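XRE family transcriptional regulator (PDB 6B8W) probably binds DNA and regulates transcription as a member of the XRE family, the chains here being its cupin domain, which can bind manganese. Local coordinates at the interface of chains A and B. Residues are numbered along the deposited sequence; one frame, centred on the assembly and turned at random. Chains: chain A/B, XRE family transcriptional regulator.

The interface of chains A and B. Residues chain A 42-44, 64, 66-68, 90; chain B 8-9, 19, 88.
B:Phe9, in the loop after strand 3-7 of chain B, stands its ring edge-down on strands 40-47 and 66-70 of chain A and buries 90 Å² there. A:His42 stands edge-on to it, the planes 77° apart, with CD2 over the centre of the phenyl face, 3.6 Å from CE2 of B:Phe9. An imidazole suits this place because its polarised C-H can point into an aromatic face; CG of A:Arg68 packs near the rim of one imidazole face and may help to fix the ring's turn. A:Val44 hides 47 Å² by using both branches. CG2, anti to the carbonyl carbon, lies 3.4 Å from CE2 of B:Phe9 and also touches CE1 of B:His19, while CG1, anti to the backbone N (chi1 176°), meets B:His88 tip to tip. At A:Gly66, which has no side chain, the ring tip comes down on the backbone, CZ of B:Phe9 being 3.8 Å from CA. A polar contact at one side of the patch is made by A:Asp64, whose carboxylate OD1 accepts a hydrogen bond of 2.9 Å from NE2 of B:His88. The oxygen lies nearly in the imidazole plane, yet the donor approaches from above the carboxylate plane. B:Leu8 CD1 sits over the centre of one face of that imidazole and should limit its rotation, and a water links the carbonyl oxygens of A:Asp64 and B:Leu8. Repeated by two-fold symmetry, this apolar patch with the polar contact beside it joins two cupin domains in the deposited assembly, plausibly the regulator's dimer.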
# COMPACT_ATOMS: atom_id res chain seq x y z
N HIS A 42 -9.25 -0.92 -1.92
CA HIS A 42 -8.18 -1.30 -2.85
C HIS A 42 -7.50 -2.51 -2.20
O HIS A 42 -7.23 -2.50 -1.00
CB HIS A 42 -7.09 -0.23 -3.02
CG HIS A 42 -7.50 1.00 -3.77
ND1 HIS A 42 -8.24 2.01 -3.20
CD2 HIS A 42 -7.22 1.41 -5.04
CE1 HIS A 42 -8.42 2.98 -4.08
NE2 HIS A 42 -7.81 2.64 -5.20
N VAL A 43 -7.23 -3.53 -2.98
CA VAL A 43 -6.45 -4.67 -2.54
C VAL A 43 -5.22 -4.69 -3.44
O VAL A 43 -5.35 -4.54 -4.67
CB VAL A 43 -7.22 -5.99 -2.68
CG1 VAL A 43 -6.30 -7.19 -2.56
CG2 VAL A 43 -8.31 -6.06 -1.62
N VAL A 44 -4.05 -4.82 -2.82
CA VAL A 44 -2.78 -4.94 -3.53
C VAL A 44 -2.06 -6.13 -2.92
O VAL A 44 -1.91 -6.21 -1.69
CB VAL A 44 -1.89 -3.69 -3.37
CG1 VAL A 44 -0.53 -3.90 -4.04
CG2 VAL A 44 -2.58 -2.46 -3.93
N ASP A 64 2.09 -7.08 -6.41
CA ASP A 64 1.98 -5.72 -6.96
C ASP A 64 0.81 -5.54 -7.94
O ASP A 64 0.68 -4.49 -8.56
CB ASP A 64 3.33 -5.19 -7.49
CG ASP A 64 4.25 -4.69 -6.36
OD1 ASP A 64 3.85 -4.75 -5.16
OD2 ASP A 64 5.36 -4.20 -6.67
N GLY A 66 -3.31 -5.25 -8.27
CA GLY A 66 -4.36 -4.77 -7.41
C GLY A 66 -5.69 -4.56 -8.09
O GLY A 66 -5.81 -4.66 -9.30
N VAL A 67 -6.70 -4.29 -7.28
CA VAL A 67 -8.04 -4.04 -7.76
C VAL A 67 -8.70 -3.02 -6.85
O VAL A 67 -8.50 -3.06 -5.62
CB VAL A 67 -8.86 -5.35 -7.86
CG1 VAL A 67 -8.91 -6.09 -6.53
CG2 VAL A 67 -10.28 -5.07 -8.36
N ARG A 68 -9.45 -2.11 -7.46
CA ARG A 68 -10.20 -1.08 -6.75
C ARG A 68 -11.66 -1.42 -6.93
O ARG A 68 -12.11 -1.65 -8.05
CB ARG A 68 -9.93 0.27 -7.39
CG ARG A 68 -10.59 1.46 -6.73
CD ARG A 68 -10.40 2.65 -7.65
NE ARG A 68 -10.85 3.93 -7.14
CZ ARG A 68 -12.11 4.35 -7.13
NH1 ARG A 68 -13.11 3.56 -7.52
NH2 ARG A 68 -12.39 5.58 -6.68
N LEU A 90 -6.78 -1.30 1.50
CA LEU A 90 -6.92 0.12 1.76
C LEU A 90 -8.40 0.45 1.70
O LEU A 90 -9.09 0.02 0.79
CB LEU A 90 -6.19 0.95 0.72
CG LEU A 90 -4.66 0.92 0.72
CD1 LEU A 90 -4.10 -0.44 0.39
CD2 LEU A 90 -4.20 1.93 -0.32
N LEU B 8 0.69 1.54 -9.16
CA LEU B 8 -0.09 0.34 -8.79
C LEU B 8 -1.53 0.48 -9.28
O LEU B 8 -2.20 -0.51 -9.59
CB LEU B 8 -0.03 0.12 -7.27
CG LEU B 8 1.36 -0.27 -6.77
CD1 LEU B 8 1.47 -0.24 -5.25
CD2 LEU B 8 1.77 -1.64 -7.29
N PHE B 9 -1.98 1.72 -9.33
CA PHE B 9 -3.29 2.09 -9.85
C PHE B 9 -3.11 3.39 -10.59
O PHE B 9 -2.21 4.18 -10.26
CB PHE B 9 -4.30 2.33 -8.73
CG PHE B 9 -4.59 1.10 -7.91
CD1 PHE B 9 -5.52 0.18 -8.36
CD2 PHE B 9 -3.91 0.86 -6.74
CE1 PHE B 9 -5.77 -0.97 -7.63
CE2 PHE B 9 -4.16 -0.29 -6.00
CZ PHE B 9 -5.10 -1.20 -6.45
N HIS B 19 -0.76 5.88 -6.14
CA HIS B 19 -0.21 4.74 -5.41
C HIS B 19 0.87 4.14 -6.28
O HIS B 19 0.56 3.66 -7.38
CB HIS B 19 -1.32 3.72 -5.18
CG HIS B 19 -1.01 2.68 -4.14
ND1 HIS B 19 -1.93 1.73 -3.75
CD2 HIS B 19 0.07 2.50 -3.35
CE1 HIS B 19 -1.41 0.98 -2.79
NE2 HIS B 19 -0.19 1.42 -2.54
N HIS B 88 6.37 0.83 -1.30
CA HIS B 88 5.20 1.49 -1.87
C HIS B 88 5.13 2.90 -1.34
O HIS B 88 5.47 3.14 -0.18
CB HIS B 88 3.91 0.76 -1.58
CG HIS B 88 3.79 -0.56 -2.26
ND1 HIS B 88 2.75 -1.43 -2.05
CD2 HIS B 88 4.62 -1.19 -3.14
CE1 HIS B 88 2.90 -2.50 -2.79
NE2 HIS B 88 4.02 -2.38 -3.47
O HOH W 1 -0.93 -2.92 -10.10